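Long-range contacts in VESB protease (Vibrio cholerae, PDB 4LK4), which probably cleaves proteins as a secreted serine endopeptidase of the trypsin-like S1 family, with an additional Ig-like domain following the protease part: residues 80-85 with 111-116; 32-37 with 74-79; 20-25 with 155-160; 100-105 with 235-240. The protein carries 1 engineered substitution. All coordinates share one frame; numbering follows the deposited sequence.

Interaction 1: residues 80-85 with 111-116; sequences QGERIA and QTSSLP
Ile84 and Gln111 meet through their aliphatic parts, CG2 of the isoleucine lying 3.6 Å from CG of the glutamine, where the two side chains cross obliquely. Gln111 reaches this spot because its CG takes the crowded position between backbone N and carbonyl carbon (chi1 38°). Its amide end then passes on to a water that accepts from both Gln111 NE2 and Ala85 N. The other branch of Ile84 ends at CD1, which comes 4.2 Å from Ser113 CB.

Glu82 supplies the polar half. Its chain, extended beyond CG, runs tip to tip with Leu115, so that OE2 comes to 3.7 Å from Leu115 CG. OE1 accepts a weak hydrogen bond from Ser113 OG (3.0 Å), and a water donates to OE1 and to Thr112 O; a second water donates to OE2 and accepts from Ser114 N. Ser113 OG in turn accepts from Leu115 N along a nearly straight bond (169°), forming an ST turn that helps hold the hydroxyl beside the carboxylate. Strand 82-91 meets the chain just beyond strand 105-109, its antiparallel neighbour, at one end of the six-stranded N-terminal barrel of the trypsin fold.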
loop_
_atom_site.group_PDB
_atom_site.type_symbol
_atom_site.label_atom_id
_atom_site.label_comp_id
_atom_site.label_asym_id
_atom_site.label_seq_id
_atom_site.Cartn_x
_atom_site.Cartn_y
_atom_site.Cartn_z
ATOM N N GLN A 80 13.873 19.402 5.717
ATOM C CA GLN A 80 13.048 18.632 6.653
ATOM C C GLN A 80 12.750 17.283 6.021
ATOM O O GLN A 80 12.230 17.238 4.914
ATOM C CB GLN A 80 11.724 19.340 6.942
ATOM C CG GLN A 80 11.798 20.403 8.020
ATOM C CD GLN A 80 10.537 21.228 8.089
ATOM O OE1 GLN A 80 9.672 21.122 7.221
ATOM N NE2 GLN A 80 10.422 22.052 9.113
ATOM N N GLY A 81 13.074 16.198 6.712
ATOM C CA GLY A 81 12.814 14.838 6.217
ATOM C C GLY A 81 13.766 14.302 5.145
ATOM O O GLY A 81 14.508 15.071 4.535
ATOM N N GLU A 82 13.718 12.988 4.909
ATOM C CA GLU A 82 14.562 12.335 3.913
ATOM C C GLU A 82 13.756 12.052 2.670
ATOM O O GLU A 82 12.752 11.349 2.722
ATOM C CB GLU A 82 15.149 11.019 4.441
ATOM C CG GLU A 82 16.016 11.200 5.675
ATOM C CD GLU A 82 16.668 9.909 6.198
ATOM O OE1 GLU A 82 16.627 8.849 5.519
ATOM O OE2 GLU A 82 17.246 9.980 7.316
ATOM N N ARG A 83 14.205 12.590 1.551
ATOM C CA ARG A 83 13.582 12.303 0.270
ATOM C C ARG A 83 14.252 11.085 -0.324
ATOM O O ARG A 83 15.464 11.081 -0.485
ATOM C CB ARG A 83 13.732 13.489 -0.686
ATOM C CG ARG A 83 12.995 13.279 -1.987
ATOM C CD ARG A 83 12.655 14.591 -2.653
ATOM N NE ARG A 83 12.011 14.370 -3.933
ATOM C CZ ARG A 83 11.440 15.316 -4.669
ATOM N NH1 ARG A 83 11.390 16.589 -4.233
ATOM N NH2 ARG A 83 10.894 14.988 -5.843
ATOM N N ILE A 84 13.464 10.053 -0.619
ATOM C CA ILE A 84 13.998 8.782 -1.106
ATOM C C ILE A 84 13.170 8.254 -2.295
ATOM O O ILE A 84 11.945 8.319 -2.297
ATOM C CB ILE A 84 13.948 7.733 0.012
ATOM C CG1 ILE A 84 14.642 8.263 1.258
ATOM C CG2 ILE A 84 14.614 6.431 -0.415
ATOM C CD1 ILE A 84 14.716 7.226 2.356
ATOM N N ALA A 85 13.828 7.671 -3.278
ATOM C CA ALA A 85 13.096 7.115 -4.423
ATOM C C ALA A 85 12.345 5.828 -4.092
ATOM O O ALA A 85 12.802 5.002 -3.300
ATOM C CB ALA A 85 14.039 6.858 -5.594
ATOM N N GLN A 111 16.270 2.807 -0.691
ATOM C CA GLN A 111 17.190 2.599 0.419
ATOM C C GLN A 111 16.416 2.703 1.717
ATOM O O GLN A 111 15.314 3.225 1.739
ATOM C CB GLN A 111 18.336 3.617 0.366
ATOM C CG GLN A 111 17.880 4.986 -0.092
ATOM C CD GLN A 111 18.982 6.031 -0.146
ATOM O OE1 GLN A 111 19.950 5.996 0.623
ATOM N NE2 GLN A 111 18.812 6.998 -1.045
ATOM N N THR A 112 17.000 2.175 2.780
ATOM C CA THR A 112 16.378 2.163 4.076
ATOM C C THR A 112 16.482 3.548 4.689
ATOM O O THR A 112 17.362 4.317 4.344
ATOM C CB THR A 112 17.088 1.159 5.009
ATOM O OG1 THR A 112 18.463 1.535 5.183
ATOM C CG2 THR A 112 17.021 -0.268 4.442
ATOM N N SER A 113 15.560 3.884 5.575
ATOM C CA SER A 113 15.728 5.035 6.440
ATOM C C SER A 113 15.838 4.539 7.854
ATOM O O SER A 113 15.322 3.456 8.183
ATOM C CB SER A 113 14.537 5.980 6.350
ATOM O OG SER A 113 14.742 7.157 7.140
ATOM N N SER A 114 16.488 5.341 8.698
ATOM C CA SER A 114 16.555 5.028 10.113
ATOM C C SER A 114 15.700 5.998 10.935
ATOM O O SER A 114 15.713 5.941 12.150
ATOM C CB SER A 114 18.013 4.985 10.587
ATOM O OG SER A 114 18.600 6.277 10.575
ATOM N N LEU A 115 14.925 6.860 10.273
ATOM C CA LEU A 115 13.973 7.739 10.971
ATOM C C LEU A 115 12.925 6.916 11.711
ATOM O O LEU A 115 12.740 5.754 11.397
ATOM C CB LEU A 115 13.286 8.680 9.982
ATOM C CG LEU A 115 14.218 9.721 9.350
ATOM C CD1 LEU A 115 13.414 10.581 8.393
ATOM C CD2 LEU A 115 14.873 10.607 10.405
ATOM N N PRO A 116 12.248 7.505 12.711
ATOM C CA PRO A 116 11.334 6.682 13.489
ATOM C C PRO A 116 10.177 6.164 12.664
ATOM O O PRO A 116 9.711 6.829 11.735
ATOM C CB PRO A 116 10.823 7.625 14.570
ATOM C CG PRO A 116 11.796 8.756 14.611
ATOM C CD PRO A 116 12.310 8.885 13.211
HETATM O O HOH W 1 18.058 7.523 7.949
HETATM O O HOH W 2 18.253 7.096 4.252
HETATM O O HOH W 3 16.922 7.325 -3.214
#

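Interaction 2: residues 32-37 with 74-79; sequences GADAYQ and DLNNSS
Tyr36 and Leu75 bring the two backbones close, their CA atoms lying 4.9 Å apart. One side is the start of the short helix 35-38, with Asp34 at the N-cap: Asp34 OD2 uses its anti lone pair to accept from Gln37 N at 3.0 Å, almost straight at 171°. The other is a type I turn from Asp74 to Asn77, closed by the bond from Asn77 N to Asp74 O. An Asx turn reinforces it, Asn76 N donating to Asp74 OD1 from above the carboxylate plane.

Both are surface connections of the N-terminal trypsin barrel: segment 32-37 leads from strand 25-30 to strand 39-46, and the loop containing residues 74-79 joins strand 66-70 to strand 82-91. Between them Ala35 CB sits 3.4 Å from Leu75 O, and Tyr36 CB packs 3.9 Å from Leu75 CB. Asn76 meets the tyrosine at a slant, its amide plane turned 84° from the ring; OD1 approaches Tyr36 CB at 3.3 Å, and ND2 comes 3.7 Å from CD2 of the ring. Phe151 engages Tyr36 twice, its O accepting from the tyrosine hydroxyl and its ring meeting the tyrosine ring edge-to-face.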
loop_
_atom_site.group_PDB
_atom_site.type_symbol
_atom_site.label_atom_id
_atom_site.label_comp_id
_atom_site.label_asym_id
_atom_site.label_seq_id
_atom_site.Cartn_x
_atom_site.Cartn_y
_atom_site.Cartn_z
ATOM N N GLY A 32 11.486 13.980 -9.501
ATOM C CA GLY A 32 12.091 15.062 -10.293
ATOM C C GLY A 32 11.378 16.395 -10.108
ATOM O O GLY A 32 11.794 17.402 -10.668
ATOM N N ALA A 33 10.293 16.418 -9.340
ATOM C CA ALA A 33 9.582 17.663 -9.111
ATOM C C ALA A 33 9.815 18.283 -7.699
ATOM O O ALA A 33 10.229 17.622 -6.748
ATOM C CB ALA A 33 8.114 17.461 -9.367
ATOM N N ASP A 34 9.588 19.585 -7.619
ATOM C CA ASP A 34 9.565 20.318 -6.367
ATOM C C ASP A 34 8.573 19.611 -5.422
ATOM O O ASP A 34 7.504 19.169 -5.837
ATOM C CB ASP A 34 9.174 21.788 -6.637
ATOM C CG ASP A 34 8.844 22.539 -5.371
ATOM O OD1 ASP A 34 9.787 23.078 -4.774
ATOM O OD2 ASP A 34 7.660 22.547 -4.926
ATOM N N ALA A 35 8.951 19.473 -4.158
ATOM C CA ALA A 35 8.169 18.660 -3.201
ATOM C C ALA A 35 6.747 19.178 -3.019
ATOM O O ALA A 35 5.816 18.399 -3.005
ATOM C CB ALA A 35 8.872 18.591 -1.846
ATOM N N TYR A 36 6.602 20.497 -2.904
ATOM C CA TYR A 36 5.300 21.130 -2.718
ATOM C C TYR A 36 4.415 21.006 -3.967
ATOM O O TYR A 36 3.258 20.612 -3.848
ATOM C CB TYR A 36 5.504 22.603 -2.309
ATOM C CG TYR A 36 4.259 23.449 -2.116
ATOM C CD1 TYR A 36 3.098 22.923 -1.558
ATOM C CD2 TYR A 36 4.273 24.807 -2.421
ATOM C CE1 TYR A 36 1.984 23.705 -1.366
ATOM C CE2 TYR A 36 3.159 25.590 -2.223
ATOM C CZ TYR A 36 2.017 25.026 -1.697
ATOM O OH TYR A 36 0.906 25.814 -1.481
ATOM N N GLN A 37 4.948 21.358 -5.137
ATOM C CA GLN A 37 4.205 21.247 -6.411
ATOM C C GLN A 37 3.859 19.793 -6.754
ATOM O O GLN A 37 2.802 19.529 -7.311
ATOM C CB GLN A 37 5.011 21.821 -7.596
ATOM C CG GLN A 37 5.517 23.262 -7.411
ATOM C CD GLN A 37 4.385 24.243 -7.192
ATOM O OE1 GLN A 37 3.379 24.190 -7.895
ATOM N NE2 GLN A 37 4.524 25.130 -6.199
ATOM N N ASP A 74 7.048 20.958 6.307
ATOM C CA ASP A 74 6.862 22.101 5.375
ATOM C C ASP A 74 7.405 21.645 4.036
ATOM O O ASP A 74 8.627 21.503 3.860
ATOM C CB ASP A 74 7.636 23.309 5.852
ATOM C CG ASP A 74 7.585 24.507 4.877
ATOM O OD1 ASP A 74 7.100 24.321 3.733
ATOM O OD2 ASP A 74 8.076 25.628 5.292
ATOM N N LEU A 75 6.515 21.397 3.081
ATOM C CA LEU A 75 6.978 20.803 1.822
ATOM C C LEU A 75 7.967 21.697 1.066
ATOM O O LEU A 75 8.732 21.192 0.261
ATOM C CB LEU A 75 5.801 20.391 0.925
ATOM C CG LEU A 75 4.904 19.306 1.527
ATOM C CD1 LEU A 75 3.576 19.261 0.847
ATOM C CD2 LEU A 75 5.528 17.953 1.427
ATOM N N ASN A 76 7.957 23.000 1.332
ATOM C CA ASN A 76 8.907 23.921 0.725
ATOM C C ASN A 76 10.299 23.953 1.376
ATOM O O ASN A 76 11.167 24.724 0.954
ATOM C CB ASN A 76 8.326 25.336 0.734
ATOM C CG ASN A 76 7.541 25.658 -0.504
ATOM O OD1 ASN A 76 7.687 25.021 -1.539
ATOM N ND2 ASN A 76 6.702 26.659 -0.406
ATOM N N ASN A 77 10.497 23.156 2.417
ATOM C CA ASN A 77 11.738 23.160 3.142
ATOM C C ASN A 77 12.420 21.832 2.922
ATOM O O ASN A 77 12.164 20.876 3.666
ATOM C CB ASN A 77 11.445 23.370 4.628
ATOM C CG ASN A 77 12.716 23.484 5.489
ATOM O OD1 ASN A 77 13.796 23.012 5.118
ATOM N ND2 ASN A 77 12.574 24.113 6.647
ATOM N N SER A 78 13.292 21.762 1.917
ATOM C CA SER A 78 13.910 20.485 1.541
ATOM C C SER A 78 14.917 19.949 2.573
ATOM O O SER A 78 15.411 18.863 2.431
ATOM C CB SER A 78 14.549 20.571 0.152
ATOM O OG SER A 78 15.680 21.420 0.169
ATOM N N SER A 79 15.191 20.682 3.630
ATOM C CA SER A 79 16.005 20.154 4.723
ATOM C C SER A 79 15.200 19.397 5.804
ATOM O O SER A 79 15.788 18.869 6.752
ATOM C CB SER A 79 16.755 21.311 5.391
ATOM O OG SER A 79 15.893 22.037 6.254
#

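Interaction 3: residues 20-25 with 155-160; sequences AEWPSI and LQEVDV
The seam between the two barrels of the trypsin fold is crossed here by Trp22 and Ile25, which meet Leu155 and Glu157. Trp22 NE1 donates a weak hydrogen bond to Glu157 OE1 at 3.2 Å, with an N-H...O angle of 152°. The oxygen lies at the edge of the indole, in its plane, while the carboxylate is turned 86° from the ring.

Leu155 packs beside it, crossing Trp22 at about a right angle. Its CG is anti to the backbone N (chi1 179°), and the two methyls beyond divide the work: CD2 lies 3.8 Å from Trp22 CB and also touches Ile25 CG2, whereas CD1 lies 4.0 Å from Ile25 CG1. The segment 20-25 leads into strand 25-30 of the first barrel, and 155-160 belongs to strand 156-162 of the second, where Pro202 and Val204 of the same sheet also cover Trp22.

Toward the surface, Glu21 comes up at about a right angle to Glu157, and Glu21 OE1 stands 4.2 Å from Glu157 OE2. Two waters donate to both carboxylates; one reaches Glu157 OE2 at 2.7 Å, and the other bonds only weakly to Glu21. Their hydrogens probably ease the repulsion, though the nearby like charge could still raise the affinity of either group for a proton.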
loop_
_atom_site.group_PDB
_atom_site.type_symbol
_atom_site.label_atom_id
_atom_site.label_comp_id
_atom_site.label_asym_id
_atom_site.label_seq_id
_atom_site.Cartn_x
_atom_site.Cartn_y
_atom_site.Cartn_z
ATOM N N ALA A 20 7.074 17.480 15.566
ATOM C CA ALA A 20 7.666 16.547 16.470
ATOM C C ALA A 20 6.674 15.451 16.834
ATOM O O ALA A 20 7.102 14.391 17.303
ATOM C CB ALA A 20 8.139 17.269 17.721
ATOM N N GLU A 21 5.374 15.684 16.629
ATOM C CA GLU A 21 4.356 14.661 16.911
ATOM C C GLU A 21 4.140 13.731 15.722
ATOM O O GLU A 21 3.438 12.716 15.827
ATOM C CB GLU A 21 3.018 15.294 17.346
ATOM C CG GLU A 21 3.011 15.828 18.793
ATOM C CD GLU A 21 1.878 16.819 19.102
ATOM O OE1 GLU A 21 0.716 16.587 18.700
ATOM O OE2 GLU A 21 2.146 17.841 19.765
ATOM N N TRP A 22 4.742 14.070 14.585
ATOM C CA TRP A 22 4.550 13.277 13.383
ATOM C C TRP A 22 5.868 12.989 12.655
ATOM O O TRP A 22 6.025 13.328 11.494
ATOM C CB TRP A 22 3.573 14.004 12.467
ATOM C CG TRP A 22 2.211 14.178 13.046
ATOM C CD1 TRP A 22 1.734 15.257 13.723
ATOM C CD2 TRP A 22 1.130 13.263 12.946
ATOM N NE1 TRP A 22 0.421 15.066 14.066
ATOM C CE2 TRP A 22 0.031 13.840 13.610
ATOM C CE3 TRP A 22 0.988 11.990 12.387
ATOM C CZ2 TRP A 22 -1.187 13.190 13.721
ATOM C CZ3 TRP A 22 -0.212 11.357 12.493
ATOM C CH2 TRP A 22 -1.284 11.950 13.156
ATOM N N PRO A 23 6.823 12.355 13.347
ATOM C CA PRO A 23 8.099 12.086 12.681
ATOM C C PRO A 23 7.993 10.971 11.647
ATOM O O PRO A 23 8.837 10.902 10.739
ATOM C CB PRO A 23 9.036 11.724 13.834
ATOM C CG PRO A 23 8.142 11.185 14.906
ATOM C CD PRO A 23 6.791 11.827 14.725
ATOM N N SER A 24 6.942 10.151 11.739
ATOM C CA SER A 24 6.764 9.035 10.811
ATOM C C SER A 24 5.836 9.321 9.629
ATOM O O SER A 24 5.562 8.430 8.839
ATOM C CB SER A 24 6.276 7.792 11.575
ATOM O OG SER A 24 7.268 7.285 12.478
ATOM N N ILE A 25 5.338 10.544 9.490
ATOM C CA ILE A 25 4.482 10.883 8.346
ATOM C C ILE A 25 5.280 10.816 7.048
ATOM O O ILE A 25 6.499 10.998 7.040
ATOM C CB ILE A 25 3.930 12.306 8.475
ATOM C CG1 ILE A 25 2.774 12.576 7.527
ATOM C CG2 ILE A 25 5.018 13.326 8.165
ATOM C CD1 ILE A 25 1.536 11.761 7.803
ATOM N N LEU A 155 2.032 20.459 6.952
ATOM C CA LEU A 155 1.289 19.306 7.430
ATOM C C LEU A 155 0.166 19.736 8.373
ATOM O O LEU A 155 0.387 20.467 9.318
ATOM C CB LEU A 155 2.254 18.335 8.119
ATOM C CG LEU A 155 1.668 17.062 8.717
ATOM C CD1 LEU A 155 1.099 16.165 7.624
ATOM C CD2 LEU A 155 2.723 16.341 9.530
ATOM N N GLN A 156 -1.047 19.316 8.060
ATOM C CA GLN A 156 -2.201 19.548 8.905
ATOM C C GLN A 156 -2.621 18.292 9.692
ATOM O O GLN A 156 -2.325 17.154 9.308
ATOM C CB GLN A 156 -3.395 19.925 8.064
ATOM C CG GLN A 156 -3.204 21.053 7.071
ATOM C CD GLN A 156 -3.091 22.344 7.794
ATOM O OE1 GLN A 156 -4.033 22.793 8.458
ATOM N NE2 GLN A 156 -1.905 22.900 7.774
ATOM N N GLU A 157 -3.348 18.512 10.781
ATOM C CA GLU A 157 -3.986 17.437 11.508
ATOM C C GLU A 157 -5.407 17.843 11.874
ATOM O O GLU A 157 -5.737 19.011 11.841
ATOM C CB GLU A 157 -3.169 17.028 12.739
ATOM C CG GLU A 157 -2.721 18.165 13.648
ATOM C CD GLU A 157 -2.091 17.691 14.953
ATOM O OE1 GLU A 157 -2.225 16.493 15.259
ATOM O OE2 GLU A 157 -1.469 18.493 15.687
ATOM N N VAL A 158 -6.256 16.872 12.170
ATOM C CA VAL A 158 -7.604 17.143 12.646
ATOM C C VAL A 158 -8.152 15.928 13.391
ATOM O O VAL A 158 -7.795 14.775 13.101
ATOM C CB VAL A 158 -8.532 17.517 11.480
ATOM C CG1 VAL A 158 -8.686 16.355 10.513
ATOM C CG2 VAL A 158 -9.893 18.014 11.973
ATOM N N ASP A 159 -9.014 16.170 14.355
ATOM C CA ASP A 159 -9.642 15.070 15.053
ATOM C C ASP A 159 -10.950 14.685 14.389
ATOM O O ASP A 159 -11.653 15.519 13.836
ATOM C CB ASP A 159 -9.832 15.393 16.524
ATOM C CG ASP A 159 -8.538 15.213 17.331
ATOM O OD1 ASP A 159 -7.595 14.531 16.842
ATOM O OD2 ASP A 159 -8.473 15.718 18.473
ATOM N N VAL A 160 -11.227 13.389 14.433
ATOM C CA VAL A 160 -12.438 12.819 13.911
ATOM C C VAL A 160 -12.869 11.748 14.882
ATOM O O VAL A 160 -12.043 11.195 15.590
ATOM C CB VAL A 160 -12.196 12.185 12.522
ATOM C CG1 VAL A 160 -11.785 13.239 11.522
ATOM C CG2 VAL A 160 -11.127 11.118 12.577
HETATM O O HOH W 4 -2.033 15.254 17.418
HETATM O O HOH W 5 -1.723 18.668 18.406
#

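Interaction 4: residues 100-105 with 235-240; sequences LLNDIA and SYFRDW
Ile104 makes two CH-pi contacts through one methyl. Its CG2 lies 4.3 Å from the centroid of the Phe237 ring, just 2° off the normal, and 4.2 Å from the centroid of the six-membered ring of Trp240, where it is offset toward the rim. The opposite face of Phe237 is covered by Tyr236 CD2 from its own segment, so the phenyl ring is held between a methyl and a tyrosine ring atom.

Ordinary apolar contacts extend this. Ile104 CG1, anti to the backbone N (chi1 -172°), is 3.9 Å from Trp240 CZ3. CD1, extended beyond it, comes 3.9 Å from CB of Phe237 at the N-cap. Trp240 CH2 also reaches the backbone, 4.0 Å from Ala105 CA.

The polar contribution is slight. Asn102 OD1 lies at the edge of Phe237, in its plane, 3.4 Å from CZ, an approach in which the slightly positive ring-edge hydrogens would probably attract the oxygen; the amide stands 87° from the ring, and Asn102 ND2 bonds to Ser94 O. Next to it Asp103 forms the centre of an inverse gamma turn and bonds through OD2 to His56 ND1, an Asp-His pairing as in the catalytic triad of S1 peptidases, consistent with that role here.

Helix 238-243, which follows strand 229-233 of the second barrel, lies against the entry to strand 105-109 of the first, Trp240 stacking on His92 and Ile104 reaching Leu52 and Ile214 from strands 50-53 and 211-216.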
loop_
_atom_site.group_PDB
_atom_site.type_symbol
_atom_site.label_atom_id
_atom_site.label_comp_id
_atom_site.label_asym_id
_atom_site.label_seq_id
_atom_site.Cartn_x
_atom_site.Cartn_y
_atom_site.Cartn_z
ATOM N N LEU A 100 -13.158 1.136 -4.386
ATOM C CA LEU A 100 -11.985 1.252 -3.544
ATOM C C LEU A 100 -11.921 0.317 -2.331
ATOM O O LEU A 100 -11.359 0.693 -1.302
ATOM C CB LEU A 100 -11.818 2.692 -3.083
ATOM C CG LEU A 100 -11.636 3.801 -4.121
ATOM C CD1 LEU A 100 -11.419 5.125 -3.391
ATOM C CD2 LEU A 100 -10.439 3.509 -4.991
ATOM N N LEU A 101 -12.454 -0.891 -2.435
ATOM C CA LEU A 101 -12.152 -1.890 -1.417
ATOM C C LEU A 101 -10.699 -2.384 -1.509
ATOM O O LEU A 101 -10.093 -2.420 -2.568
ATOM C CB LEU A 101 -13.103 -3.089 -1.472
ATOM C CG LEU A 101 -14.613 -2.820 -1.371
ATOM C CD1 LEU A 101 -15.367 -4.142 -1.425
ATOM C CD2 LEU A 101 -15.009 -2.046 -0.125
ATOM N N ASN A 102 -10.177 -2.767 -0.359
ATOM C CA ASN A 102 -8.821 -3.214 -0.188
ATOM C C ASN A 102 -7.854 -2.187 -0.700
ATOM O O ASN A 102 -6.902 -2.513 -1.391
ATOM C CB ASN A 102 -8.621 -4.565 -0.845
ATOM C CG ASN A 102 -9.723 -5.526 -0.491
ATOM O OD1 ASN A 102 -10.004 -5.773 0.687
ATOM N ND2 ASN A 102 -10.386 -6.048 -1.508
ATOM N N ASP A 103 -8.109 -0.939 -0.321
ATOM C CA ASP A 103 -7.348 0.191 -0.806
ATOM C C ASP A 103 -6.102 0.332 0.034
ATOM O O ASP A 103 -6.032 1.154 0.926
ATOM C CB ASP A 103 -8.192 1.458 -0.740
ATOM C CG ASP A 103 -7.563 2.635 -1.464
ATOM O OD1 ASP A 103 -6.616 2.446 -2.258
ATOM O OD2 ASP A 103 -8.045 3.775 -1.231
ATOM N N ILE A 104 -5.113 -0.498 -0.257
ATOM C CA ILE A 104 -3.898 -0.459 0.495
ATOM C C ILE A 104 -2.724 -0.840 -0.380
ATOM O O ILE A 104 -2.858 -1.651 -1.288
ATOM C CB ILE A 104 -4.009 -1.387 1.702
ATOM C CG1 ILE A 104 -2.799 -1.224 2.625
ATOM C CG2 ILE A 104 -4.193 -2.835 1.262
ATOM C CD1 ILE A 104 -2.952 -1.931 3.952
ATOM N N ALA A 105 -1.574 -0.238 -0.071
ATOM C CA ALA A 105 -0.353 -0.447 -0.831
ATOM C C ALA A 105 0.888 -0.249 0.009
ATOM O O ALA A 105 0.870 0.487 0.959
ATOM C CB ALA A 105 -0.314 0.507 -2.027
ATOM N N SER A 235 -5.906 -2.785 11.087
ATOM C CA SER A 235 -5.972 -4.026 11.887
ATOM C C SER A 235 -6.261 -5.237 11.023
ATOM O O SER A 235 -5.634 -6.280 11.162
ATOM C CB SER A 235 -7.043 -3.943 12.945
ATOM O OG SER A 235 -6.611 -3.092 13.967
ATOM N N TYR A 236 -7.197 -5.071 10.098
ATOM C CA TYR A 236 -7.670 -6.151 9.268
ATOM C C TYR A 236 -6.574 -6.568 8.299
ATOM O O TYR A 236 -6.663 -7.636 7.707
ATOM C CB TYR A 236 -8.929 -5.658 8.529
ATOM C CG TYR A 236 -9.562 -6.602 7.530
ATOM C CD1 TYR A 236 -10.458 -7.581 7.935
ATOM C CD2 TYR A 236 -9.286 -6.499 6.197
ATOM C CE1 TYR A 236 -11.050 -8.456 7.026
ATOM C CE2 TYR A 236 -9.865 -7.362 5.273
ATOM C CZ TYR A 236 -10.747 -8.334 5.704
ATOM O OH TYR A 236 -11.324 -9.172 4.797
ATOM N N PHE A 237 -5.565 -5.709 8.104
ATOM C CA PHE A 237 -4.553 -5.919 7.065
ATOM C C PHE A 237 -3.125 -6.227 7.554
ATOM O O PHE A 237 -2.195 -6.266 6.745
ATOM C CB PHE A 237 -4.559 -4.732 6.066
ATOM C CG PHE A 237 -5.649 -4.829 5.005
ATOM C CD1 PHE A 237 -5.740 -5.936 4.181
ATOM C CD2 PHE A 237 -6.582 -3.818 4.852
ATOM C CE1 PHE A 237 -6.740 -6.023 3.218
ATOM C CE2 PHE A 237 -7.589 -3.901 3.924
ATOM C CZ PHE A 237 -7.667 -5.006 3.093
ATOM N N ARG A 238 -2.953 -6.504 8.845
ATOM C CA ARG A 238 -1.624 -6.718 9.406
ATOM C C ARG A 238 -0.838 -7.825 8.707
ATOM O O ARG A 238 0.353 -7.643 8.421
ATOM C CB ARG A 238 -1.735 -6.992 10.897
ATOM C CG ARG A 238 -2.287 -5.811 11.693
ATOM C CD ARG A 238 -1.433 -4.584 11.497
ATOM N NE ARG A 238 -0.034 -4.918 11.713
ATOM C CZ ARG A 238 0.576 -4.904 12.897
ATOM N NH1 ARG A 238 -0.070 -4.536 13.987
ATOM N NH2 ARG A 238 1.851 -5.257 12.980
ATOM N N ASP A 239 -1.489 -8.955 8.417
ATOM C CA ASP A 239 -0.820 -10.039 7.720
ATOM C C ASP A 239 -0.446 -9.655 6.311
ATOM O O ASP A 239 0.634 -10.040 5.825
ATOM C CB ASP A 239 -1.681 -11.312 7.668
ATOM C CG ASP A 239 -1.858 -11.953 9.032
ATOM O OD1 ASP A 239 -1.174 -11.556 9.999
ATOM O OD2 ASP A 239 -2.704 -12.842 9.133
ATOM N N TRP A 240 -1.332 -8.932 5.630
ATOM C CA TRP A 240 -1.020 -8.552 4.256
ATOM C C TRP A 240 0.203 -7.635 4.257
ATOM O O TRP A 240 1.103 -7.764 3.418
ATOM C CB TRP A 240 -2.225 -7.914 3.566
ATOM C CG TRP A 240 -1.933 -7.557 2.164
ATOM C CD1 TRP A 240 -2.100 -8.355 1.066
ATOM C CD2 TRP A 240 -1.374 -6.329 1.694
ATOM N NE1 TRP A 240 -1.692 -7.686 -0.063
ATOM C CE2 TRP A 240 -1.234 -6.444 0.297
ATOM C CE3 TRP A 240 -0.952 -5.144 2.322
ATOM C CZ2 TRP A 240 -0.706 -5.425 -0.483
ATOM C CZ3 TRP A 240 -0.426 -4.146 1.548
ATOM C CH2 TRP A 240 -0.306 -4.297 0.153
#

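How the interactions relate
All four contacts belong to the trypsin-like part, as a worked case of two barrels tied together at several points. Interactions 1 and 2 stay within the first barrel, their centres 14 Å apart, joined where Gln80 OE1 meets Asp74 N and Arg83 NH2 meets Ala33 O. Interaction 1 also touches interaction 3 through Pro116 O and Ser24 OG. Interactions 3 and 4, with centres 21 Å apart, connect the first barrel with the second and with the helix that follows it. Along the chain, interactions 2 and 1 come in series inside the loop closed by interaction 3, while interaction 4 crosses interactions 1 and 3, so that the contacts link stretches from both halves of the protease part.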